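Local coordinates for hypothetical protein Atu3615 (Agrobacterium tumefaciens str. C58, PDB 1ZNP) that is of unknown function but belongs to the cupin superfamily (DUF985 family), whose members fold into small beta barrels, at residues R52-D60 with V134-P142; W65-H76 with S110-G121. All coordinates share one frame; numbering follows the deposited sequence.

Contact 1: R52-D60 with V134-P142; sequences RSHWHRVTD and VMAEPGWSP
One face of the Trp-55 indole takes two partners from the 134-142 segment. Trp-140 presents the edge of its six-membered ring to the five-membered ring of Trp-55, a T-shaped stack with planes at 89° and centroids 5.4 Å apart. Pro-142 lays CD over the six-membered ring of Trp-55, 3.8 Å from its centroid, a CH-pi contact. With Trp-140 CG anti to the backbone N (chi1 -178°), its CE3-CZ3 edge is carried to the Trp-55 face. Next to the rings in sequence, Ala-136 N donates to Trp-55 O (3.1 Å), and a water bridges that oxygen to Ala-136 O. The pairing continues antiparallel: Arg-57 N gives its hydrogen to Val-134 O (2.9 Å), and Val-134 N returns one to Arg-57 O. The extended Arg-57 side chain runs beside Val-134, which covers one guanidinium face, NH2 lying 3.8 Å from CG1. His-56 turns its ring back, ND1 donating to His-54 O at 2.7 Å and 163°. The two-stranded sheet of 56-58 and 133-135 sits beside strand 108-113, whose Trp-108 meets the Trp-140 ring, while Trp-55 also touches His-76 of strand 73-78.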
loop_
_atom_site.group_PDB
_atom_site.type_symbol
_atom_site.label_atom_id
_atom_site.label_comp_id
_atom_site.label_asym_id
_atom_site.label_seq_id
_atom_site.Cartn_x
_atom_site.Cartn_y
_atom_site.Cartn_z
ATOM N N ARG A 52 -10.717 -14.933 7.793
ATOM C CA ARG A 52 -9.859 -13.751 7.688
ATOM C C ARG A 52 -9.448 -13.160 9.043
ATOM O O ARG A 52 -9.756 -13.716 10.099
ATOM C CB ARG A 52 -10.572 -12.675 6.857
ATOM C CG ARG A 52 -11.850 -12.152 7.478
ATOM C CD ARG A 52 -12.795 -11.620 6.414
ATOM N NE ARG A 52 -14.087 -11.199 6.962
ATOM C CZ ARG A 52 -14.295 -10.064 7.630
ATOM N NH1 ARG A 52 -15.508 -9.773 8.092
ATOM N NH2 ARG A 52 -13.297 -9.210 7.825
ATOM N N SER A 53 -8.737 -12.036 8.992
ATOM C CA SER A 53 -8.285 -11.332 10.188
ATOM C C SER A 53 -9.148 -10.082 10.336
ATOM O O SER A 53 -9.069 -9.177 9.517
ATOM C CB SER A 53 -6.819 -10.939 10.038
ATOM O OG SER A 53 -6.357 -10.216 11.165
ATOM N N HIS A 54 -9.974 -10.038 11.377
ATOM C CA HIS A 54 -10.868 -8.906 11.596
ATOM C C HIS A 54 -10.150 -7.628 12.012
ATOM O O HIS A 54 -9.003 -7.673 12.452
ATOM C CB HIS A 54 -11.929 -9.279 12.636
ATOM C CG HIS A 54 -12.877 -10.342 12.173
ATOM N ND1 HIS A 54 -12.456 -11.589 11.761
ATOM C CD2 HIS A 54 -14.225 -10.337 12.033
ATOM C CE1 HIS A 54 -13.501 -12.303 11.383
ATOM N NE2 HIS A 54 -14.588 -11.567 11.540
ATOM N N TRP A 55 -10.834 -6.494 11.853
ATOM C CA TRP A 55 -10.293 -5.180 12.199
ATOM C C TRP A 55 -9.893 -5.078 13.667
ATOM O O TRP A 55 -10.688 -5.378 14.562
ATOM C CB TRP A 55 -11.306 -4.070 11.906
ATOM C CG TRP A 55 -11.508 -3.729 10.457
ATOM C CD1 TRP A 55 -12.617 -3.985 9.712
ATOM C CD2 TRP A 55 -10.611 -2.995 9.599
ATOM N NE1 TRP A 55 -12.480 -3.452 8.448
ATOM C CE2 TRP A 55 -11.260 -2.842 8.349
ATOM C CE3 TRP A 55 -9.327 -2.452 9.765
ATOM C CZ2 TRP A 55 -10.673 -2.170 7.274
ATOM C CZ3 TRP A 55 -8.738 -1.777 8.687
ATOM C CH2 TRP A 55 -9.418 -1.645 7.457
ATOM N N HIS A 56 -8.665 -4.630 13.906
ATOM C CA HIS A 56 -8.150 -4.487 15.260
ATOM C C HIS A 56 -6.930 -3.584 15.213
ATOM O O HIS A 56 -6.459 -3.213 14.132
ATOM C CB HIS A 56 -7.715 -5.844 15.806
ATOM C CG HIS A 56 -6.593 -6.459 15.030
ATOM N ND1 HIS A 56 -6.764 -6.990 13.769
ATOM C CD2 HIS A 56 -5.271 -6.565 15.307
ATOM C CE1 HIS A 56 -5.596 -7.395 13.302
ATOM N NE2 HIS A 56 -4.674 -7.147 14.215
ATOM N N ARG A 57 -6.414 -3.245 16.388
ATOM C CA ARG A 57 -5.225 -2.419 16.459
ATOM C C ARG A 57 -4.425 -2.688 17.733
ATOM O O ARG A 57 -4.975 -3.119 18.754
ATOM C CB ARG A 57 -5.589 -0.925 16.365
ATOM C CG ARG A 57 -6.321 -0.375 17.565
ATOM C CD ARG A 57 -6.911 1.009 17.297
ATOM N NE ARG A 57 -8.006 1.275 18.231
ATOM C CZ ARG A 57 -7.858 1.611 19.513
ATOM N NH1 ARG A 57 -6.657 1.753 20.054
ATOM N NH2 ARG A 57 -8.925 1.770 20.272
ATOM N N VAL A 58 -3.114 -2.468 17.630
ATOM C CA VAL A 58 -2.196 -2.618 18.738
ATOM C C VAL A 58 -1.956 -1.157 19.102
ATOM O O VAL A 58 -1.301 -0.421 18.363
ATOM C CB VAL A 58 -0.903 -3.307 18.281
ATOM C CG1 VAL A 58 0.015 -3.516 19.457
ATOM C CG2 VAL A 58 -1.240 -4.645 17.617
ATOM N N THR A 59 -2.512 -0.748 20.240
ATOM C CA THR A 59 -2.459 0.640 20.689
ATOM C C THR A 59 -1.132 1.336 20.895
ATOM O O THR A 59 -1.008 2.517 20.582
ATOM C CB THR A 59 -3.258 0.838 22.008
ATOM O OG1 THR A 59 -2.601 0.148 23.079
ATOM C CG2 THR A 59 -4.683 0.312 21.864
ATOM N N ASP A 60 -0.132 0.626 21.399
ATOM C CA ASP A 60 1.142 1.267 21.702
ATOM C C ASP A 60 2.392 0.631 21.126
ATOM O O ASP A 60 3.477 0.738 21.701
ATOM C CB ASP A 60 1.281 1.341 23.212
ATOM C CG ASP A 60 0.952 0.011 23.887
ATOM O OD1 ASP A 60 0.401 0.037 25.003
ATOM O OD2 ASP A 60 1.248 -1.057 23.308
ATOM N N VAL A 134 -7.138 -4.116 20.830
ATOM C CA VAL A 134 -8.522 -3.682 20.745
ATOM C C VAL A 134 -9.083 -3.993 19.375
ATOM O O VAL A 134 -8.436 -3.742 18.353
ATOM C CB VAL A 134 -8.672 -2.175 20.956
ATOM C CG1 VAL A 134 -10.149 -1.809 20.935
ATOM C CG2 VAL A 134 -8.025 -1.760 22.253
HETATM N N MSE A 135 -10.295 -4.527 19.351
HETATM C CA MSE A 135 -10.942 -4.859 18.095
HETATM C C MSE A 135 -12.115 -3.942 17.845
HETATM O O MSE A 135 -12.633 -3.314 18.772
HETATM C CB MSE A 135 -11.434 -6.299 18.122
HETATM C CG MSE A 135 -10.316 -7.294 18.172
HETATM SE SE MSE A 135 -10.993 -9.064 18.294
HETATM C CE MSE A 135 -11.624 -9.252 16.462
ATOM N N ALA A 136 -12.521 -3.858 16.585
ATOM C CA ALA A 136 -13.666 -3.038 16.226
ATOM C C ALA A 136 -14.895 -3.919 16.385
ATOM O O ALA A 136 -14.788 -5.143 16.391
ATOM C CB ALA A 136 -13.543 -2.566 14.789
ATOM N N GLU A 137 -16.059 -3.306 16.525
ATOM C CA GLU A 137 -17.286 -4.074 16.657
ATOM C C GLU A 137 -17.435 -4.809 15.333
ATOM O O GLU A 137 -17.167 -4.241 14.277
ATOM C CB GLU A 137 -18.471 -3.129 16.879
ATOM C CG GLU A 137 -18.136 -1.963 17.807
ATOM C CD GLU A 137 -17.733 -2.410 19.210
ATOM O OE1 GLU A 137 -16.946 -1.684 19.867
ATOM O OE2 GLU A 137 -18.210 -3.480 19.657
ATOM N N PRO A 138 -17.849 -6.083 15.368
ATOM C CA PRO A 138 -18.000 -6.818 14.108
ATOM C C PRO A 138 -18.897 -6.074 13.124
ATOM O O PRO A 138 -19.870 -5.433 13.522
ATOM C CB PRO A 138 -18.592 -8.152 14.555
ATOM C CG PRO A 138 -19.373 -7.780 15.776
ATOM C CD PRO A 138 -18.414 -6.850 16.491
ATOM N N GLY A 139 -18.560 -6.154 11.840
ATOM C CA GLY A 139 -19.342 -5.468 10.828
ATOM C C GLY A 139 -18.784 -4.083 10.556
ATOM O O GLY A 139 -18.871 -3.570 9.431
ATOM N N TRP A 140 -18.207 -3.480 11.596
ATOM C CA TRP A 140 -17.609 -2.148 11.502
ATOM C C TRP A 140 -16.564 -2.084 10.397
ATOM O O TRP A 140 -15.953 -3.087 10.032
ATOM C CB TRP A 140 -16.936 -1.766 12.827
ATOM C CG TRP A 140 -16.321 -0.379 12.852
ATOM C CD1 TRP A 140 -16.925 0.774 13.260
ATOM C CD2 TRP A 140 -14.980 -0.015 12.470
ATOM N NE1 TRP A 140 -16.049 1.831 13.164
ATOM C CE2 TRP A 140 -14.850 1.377 12.681
ATOM C CE3 TRP A 140 -13.882 -0.728 11.971
ATOM C CZ2 TRP A 140 -13.655 2.074 12.411
ATOM C CZ3 TRP A 140 -12.691 -0.032 11.702
ATOM C CH2 TRP A 140 -12.593 1.354 11.925
ATOM N N SER A 141 -16.375 -0.879 9.879
ATOM C CA SER A 141 -15.402 -0.598 8.840
ATOM C C SER A 141 -15.063 0.881 8.969
ATOM O O SER A 141 -15.916 1.686 9.347
ATOM C CB SER A 141 -15.980 -0.900 7.452
ATOM O OG SER A 141 -15.785 -2.264 7.108
ATOM N N PRO A 142 -13.807 1.257 8.685
ATOM C CA PRO A 142 -13.428 2.669 8.795
ATOM C C PRO A 142 -14.407 3.636 8.117
ATOM O O PRO A 142 -14.901 3.375 7.018
ATOM C CB PRO A 142 -12.020 2.703 8.187
ATOM C CG PRO A 142 -11.917 1.410 7.401
ATOM C CD PRO A 142 -12.662 0.441 8.256
HETATM O O HOH W 1 -13.082 -6.949 14.248
#

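Contact 2: W65-H76 with S110-G121; sequences WHYYAGAPIALH and SAESLGDFTLVG
Ile-73, Ala-111, Thr-118 and Val-120 meet at the apolar centre, with Trp-65 and Leu-75 alongside. Ile-73 CD1 reaches Thr-118 CG2 at 3.5 Å and goes on to Val-120 CG1, while its CG2 packs on Ala-111 CB. Leu-75 CD1 lies over the centre of one Trp-65 ring face and also touches Ala-111 CB (3.6 Å); the indole also meets Val-120 CG2 through CE3 and CZ3, and its NE1 is bound by Gln-109. Backbone pairing surrounds this centre. Strands 73-76 and 110-113 run almost exactly antiparallel, whereas 65-68 and 117-121 diverge to 136°. Between these last two, Tyr-68 N and Ala-69 N both donate to Leu-119 O, a classic beta bulge. At the turn, Thr-118 OG1 is modelled as donating to Ala-71 O, though the 2.5 Å length is doubtful, and Ser-113 OG donates to the same hydroxyl. Tyr-67, its CG anti to the backbone N, swings OH to a lone pair of Gly-70 O in the carbonyl plane. The polar edge is His-76 and Glu-112: NE2 donates to OE1 at 2.6 Å and 171°, within the imidazole plane but from above the carboxylate plane. Glu-112 bends at chi2 (-107°) to bring its carboxylate there. With Thr-86 bonded to ND1, the His-76 ring is held from both of its nitrogens, which fixes its rotation. Arg-98 of the second subunit packs on His-76, and its Glu-95 on Leu-114. The antiparallel strand pairs 65-68/117-121 and 73-76/110-113 pack their apolar faces together, consistent with the beta barrel of the cupin superfamily to which the chain belongs.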
loop_
_atom_site.group_PDB
_atom_site.type_symbol
_atom_site.label_atom_id
_atom_site.label_comp_id
_atom_site.label_asym_id
_atom_site.label_seq_id
_atom_site.Cartn_x
_atom_site.Cartn_y
_atom_site.Cartn_z
ATOM N N TRP A 65 4.475 -7.053 9.445
ATOM C CA TRP A 65 4.049 -8.319 8.863
ATOM C C TRP A 65 5.112 -8.872 7.919
ATOM O O TRP A 65 5.756 -8.121 7.188
ATOM C CB TRP A 65 2.724 -8.138 8.110
ATOM C CG TRP A 65 1.513 -7.993 8.998
ATOM C CD1 TRP A 65 1.290 -7.027 9.938
ATOM C CD2 TRP A 65 0.339 -8.818 8.986
ATOM N NE1 TRP A 65 0.050 -7.198 10.509
ATOM C CE2 TRP A 65 -0.555 -8.290 9.943
ATOM C CE3 TRP A 65 -0.044 -9.954 8.255
ATOM C CZ2 TRP A 65 -1.806 -8.854 10.190
ATOM C CZ3 TRP A 65 -1.289 -10.517 8.501
ATOM C CH2 TRP A 65 -2.156 -9.964 9.462
ATOM N N HIS A 66 5.301 -10.190 7.952
ATOM C CA HIS A 66 6.297 -10.849 7.107
ATOM C C HIS A 66 5.669 -12.052 6.407
ATOM O O HIS A 66 5.076 -12.920 7.063
ATOM C CB HIS A 66 7.489 -11.330 7.950
ATOM C CG HIS A 66 8.068 -10.277 8.847
ATOM N ND1 HIS A 66 7.491 -9.922 10.050
ATOM C CD2 HIS A 66 9.173 -9.507 8.721
ATOM C CE1 HIS A 66 8.218 -8.984 10.626
ATOM N NE2 HIS A 66 9.245 -8.715 9.842
ATOM N N TYR A 67 5.802 -12.104 5.085
ATOM C CA TYR A 67 5.251 -13.205 4.311
ATOM C C TYR A 67 6.185 -14.410 4.346
ATOM O O TYR A 67 7.388 -14.252 4.161
ATOM C CB TYR A 67 5.037 -12.773 2.858
ATOM C CG TYR A 67 4.845 -13.943 1.926
ATOM C CD1 TYR A 67 5.945 -14.606 1.366
ATOM C CD2 TYR A 67 3.570 -14.433 1.653
ATOM C CE1 TYR A 67 5.774 -15.733 0.559
ATOM C CE2 TYR A 67 3.387 -15.554 0.848
ATOM C CZ TYR A 67 4.491 -16.204 0.306
ATOM O OH TYR A 67 4.293 -17.338 -0.452
ATOM N N TYR A 68 5.647 -15.612 4.577
ATOM C CA TYR A 68 6.512 -16.794 4.603
ATOM C C TYR A 68 6.151 -17.816 3.544
ATOM O O TYR A 68 7.024 -18.332 2.850
ATOM C CB TYR A 68 6.489 -17.502 5.971
ATOM C CG TYR A 68 7.064 -16.714 7.140
ATOM C CD1 TYR A 68 8.171 -15.876 6.980
ATOM C CD2 TYR A 68 6.508 -16.819 8.411
ATOM C CE1 TYR A 68 8.703 -15.159 8.068
ATOM C CE2 TYR A 68 7.027 -16.116 9.494
ATOM C CZ TYR A 68 8.116 -15.285 9.325
ATOM O OH TYR A 68 8.595 -14.562 10.399
ATOM N N ALA A 69 4.860 -18.096 3.413
ATOM C CA ALA A 69 4.410 -19.105 2.466
ATOM C C ALA A 69 2.937 -18.966 2.122
ATOM O O ALA A 69 2.186 -18.256 2.803
ATOM C CB ALA A 69 4.669 -20.478 3.050
ATOM N N GLY A 70 2.521 -19.663 1.068
ATOM C CA GLY A 70 1.138 -19.600 0.644
ATOM C C GLY A 70 0.884 -18.441 -0.308
ATOM O O GLY A 70 1.820 -17.818 -0.820
ATOM N N ALA A 71 -0.393 -18.165 -0.538
ATOM C CA ALA A 71 -0.832 -17.095 -1.420
ATOM C C ALA A 71 -0.571 -15.737 -0.786
ATOM O O ALA A 71 -0.364 -15.638 0.423
ATOM C CB ALA A 71 -2.343 -17.251 -1.713
ATOM N N PRO A 72 -0.557 -14.670 -1.596
ATOM C CA PRO A 72 -0.315 -13.366 -0.974
ATOM C C PRO A 72 -1.496 -12.976 -0.105
ATOM O O PRO A 72 -2.514 -13.668 -0.076
ATOM C CB PRO A 72 -0.132 -12.431 -2.169
ATOM C CG PRO A 72 -0.909 -13.115 -3.272
ATOM C CD PRO A 72 -0.551 -14.566 -3.066
ATOM N N ILE A 73 -1.361 -11.866 0.601
ATOM C CA ILE A 73 -2.417 -11.389 1.471
ATOM C C ILE A 73 -2.771 -9.946 1.157
ATOM O O ILE A 73 -1.960 -9.190 0.627
ATOM C CB ILE A 73 -1.985 -11.489 2.973
ATOM C CG1 ILE A 73 -2.553 -12.765 3.598
ATOM C CG2 ILE A 73 -2.416 -10.239 3.752
ATOM C CD1 ILE A 73 -2.179 -12.952 5.055
ATOM N N ALA A 74 -4.007 -9.577 1.468
ATOM C CA ALA A 74 -4.437 -8.207 1.287
ATOM C C ALA A 74 -4.463 -7.652 2.713
ATOM O O ALA A 74 -5.247 -8.102 3.556
ATOM C CB ALA A 74 -5.794 -8.161 0.674
ATOM N N LEU A 75 -3.565 -6.707 2.981
ATOM C CA LEU A 75 -3.450 -6.076 4.290
ATOM C C LEU A 75 -4.026 -4.669 4.184
ATOM O O LEU A 75 -3.606 -3.880 3.337
ATOM C CB LEU A 75 -1.984 -6.026 4.717
ATOM C CG LEU A 75 -1.702 -5.628 6.162
ATOM C CD1 LEU A 75 -2.319 -6.618 7.112
ATOM C CD2 LEU A 75 -0.212 -5.590 6.385
ATOM N N HIS A 76 -4.998 -4.368 5.038
ATOM C CA HIS A 76 -5.666 -3.076 5.040
ATOM C C HIS A 76 -5.299 -2.278 6.279
ATOM O O HIS A 76 -5.383 -2.789 7.394
ATOM C CB HIS A 76 -7.174 -3.297 4.988
ATOM C CG HIS A 76 -7.604 -4.270 3.930
ATOM N ND1 HIS A 76 -7.573 -3.975 2.581
ATOM C CD2 HIS A 76 -8.056 -5.545 4.024
ATOM C CE1 HIS A 76 -7.987 -5.025 1.894
ATOM N NE2 HIS A 76 -8.287 -5.988 2.743
ATOM N N SER A 110 -6.580 -5.013 9.225
ATOM C CA SER A 110 -7.339 -6.229 8.942
ATOM C C SER A 110 -6.708 -6.863 7.715
ATOM O O SER A 110 -6.054 -6.183 6.931
ATOM C CB SER A 110 -8.815 -5.919 8.670
ATOM O OG SER A 110 -8.968 -5.067 7.557
ATOM N N ALA A 111 -6.889 -8.167 7.552
ATOM C CA ALA A 111 -6.296 -8.842 6.422
ATOM C C ALA A 111 -7.071 -10.085 6.013
ATOM O O ALA A 111 -7.948 -10.556 6.728
ATOM C CB ALA A 111 -4.854 -9.208 6.752
ATOM N N GLU A 112 -6.746 -10.604 4.839
ATOM C CA GLU A 112 -7.381 -11.803 4.329
ATOM C C GLU A 112 -6.429 -12.459 3.337
ATOM O O GLU A 112 -5.659 -11.779 2.656
ATOM C CB GLU A 112 -8.713 -11.465 3.645
ATOM C CG GLU A 112 -8.578 -10.487 2.503
ATOM C CD GLU A 112 -9.095 -9.079 2.826
ATOM O OE1 GLU A 112 -9.116 -8.245 1.885
ATOM O OE2 GLU A 112 -9.477 -8.808 3.993
ATOM N N SER A 113 -6.462 -13.783 3.288
ATOM C CA SER A 113 -5.619 -14.533 2.370
ATOM C C SER A 113 -6.264 -14.461 0.988
ATOM O O SER A 113 -7.488 -14.434 0.875
ATOM C CB SER A 113 -5.518 -15.994 2.826
ATOM O OG SER A 113 -4.748 -16.761 1.921
ATOM N N LEU A 114 -5.450 -14.428 -0.061
ATOM C CA LEU A 114 -5.984 -14.362 -1.413
ATOM C C LEU A 114 -6.006 -15.731 -2.079
ATOM O O LEU A 114 -6.263 -15.851 -3.272
ATOM C CB LEU A 114 -5.170 -13.376 -2.249
ATOM C CG LEU A 114 -5.127 -11.977 -1.637
ATOM C CD1 LEU A 114 -4.319 -11.043 -2.512
ATOM C CD2 LEU A 114 -6.538 -11.446 -1.475
ATOM N N GLY A 115 -5.735 -16.766 -1.294
ATOM C CA GLY A 115 -5.743 -18.119 -1.811
ATOM C C GLY A 115 -6.217 -19.056 -0.719
ATOM O O GLY A 115 -7.075 -18.691 0.089
ATOM N N ASP A 116 -5.652 -20.257 -0.677
ATOM C CA ASP A 116 -6.033 -21.251 0.318
ATOM C C ASP A 116 -5.499 -20.928 1.701
ATOM O O ASP A 116 -6.159 -21.187 2.707
ATOM C CB ASP A 116 -5.544 -22.623 -0.129
ATOM C CG ASP A 116 -6.223 -23.080 -1.401
ATOM O OD1 ASP A 116 -5.756 -24.062 -2.017
ATOM O OD2 ASP A 116 -7.238 -22.451 -1.783
ATOM N N PHE A 117 -4.296 -20.371 1.752
ATOM C CA PHE A 117 -3.705 -20.005 3.025
ATOM C C PHE A 117 -2.472 -19.148 2.846
ATOM O O PHE A 117 -1.861 -19.118 1.782
ATOM C CB PHE A 117 -3.306 -21.247 3.829
ATOM C CG PHE A 117 -2.064 -21.923 3.318
ATOM C CD1 PHE A 117 -2.155 -23.028 2.478
ATOM C CD2 PHE A 117 -0.804 -21.430 3.643
ATOM C CE1 PHE A 117 -1.003 -23.638 1.965
ATOM C CE2 PHE A 117 0.351 -22.030 3.133
ATOM C CZ PHE A 117 0.248 -23.142 2.289
ATOM N N THR A 118 -2.116 -18.466 3.922
ATOM C CA THR A 118 -0.939 -17.635 3.962
ATOM C C THR A 118 -0.371 -17.749 5.371
ATOM O O THR A 118 -1.062 -17.494 6.361
ATOM C CB THR A 118 -1.243 -16.147 3.667
ATOM O OG1 THR A 118 -1.843 -16.017 2.371
ATOM C CG2 THR A 118 0.048 -15.329 3.689
ATOM N N LEU A 119 0.884 -18.171 5.437
ATOM C CA LEU A 119 1.601 -18.297 6.690
ATOM C C LEU A 119 2.423 -17.014 6.774
ATOM O O LEU A 119 3.172 -16.694 5.859
ATOM C CB LEU A 119 2.569 -19.483 6.635
ATOM C CG LEU A 119 3.101 -20.091 7.937
ATOM C CD1 LEU A 119 4.545 -20.508 7.754
ATOM C CD2 LEU A 119 2.986 -19.102 9.077
ATOM N N VAL A 120 2.286 -16.275 7.865
ATOM C CA VAL A 120 3.062 -15.068 8.019
ATOM C C VAL A 120 3.683 -14.994 9.400
ATOM O O VAL A 120 3.407 -15.810 10.282
ATOM C CB VAL A 120 2.200 -13.797 7.822
ATOM C CG1 VAL A 120 1.554 -13.791 6.449
ATOM C CG2 VAL A 120 1.129 -13.725 8.888
ATOM N N GLY A 121 4.537 -13.992 9.565
ATOM C CA GLY A 121 5.168 -13.729 10.833
ATOM C C GLY A 121 4.805 -12.303 11.203
ATOM O O GLY A 121 4.575 -11.463 10.321
#

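In the fold
From the N terminus, the chain passes helix 7-14 and strands 24-30 and 41-48 before entering contact 1 at 52-60. It then runs directly into strand 63-68 and the 65-76 half of contact 2, which closes its loop at 110-121 after strands 85-89 and 97-103. Strand 117-124 leads on to 133-135, where contact 1 closes. Contact 2 is therefore nested within the larger loop of contact 1. Their centres lie about 17 Å apart, yet they meet: Ser-53 N probably bonds to Ala-111 O, and Trp-55 packs on Ser-110. Contact 2 joins strands of the main sheet; contact 1 fastens the C-terminal segment beside its edge strand 108-113.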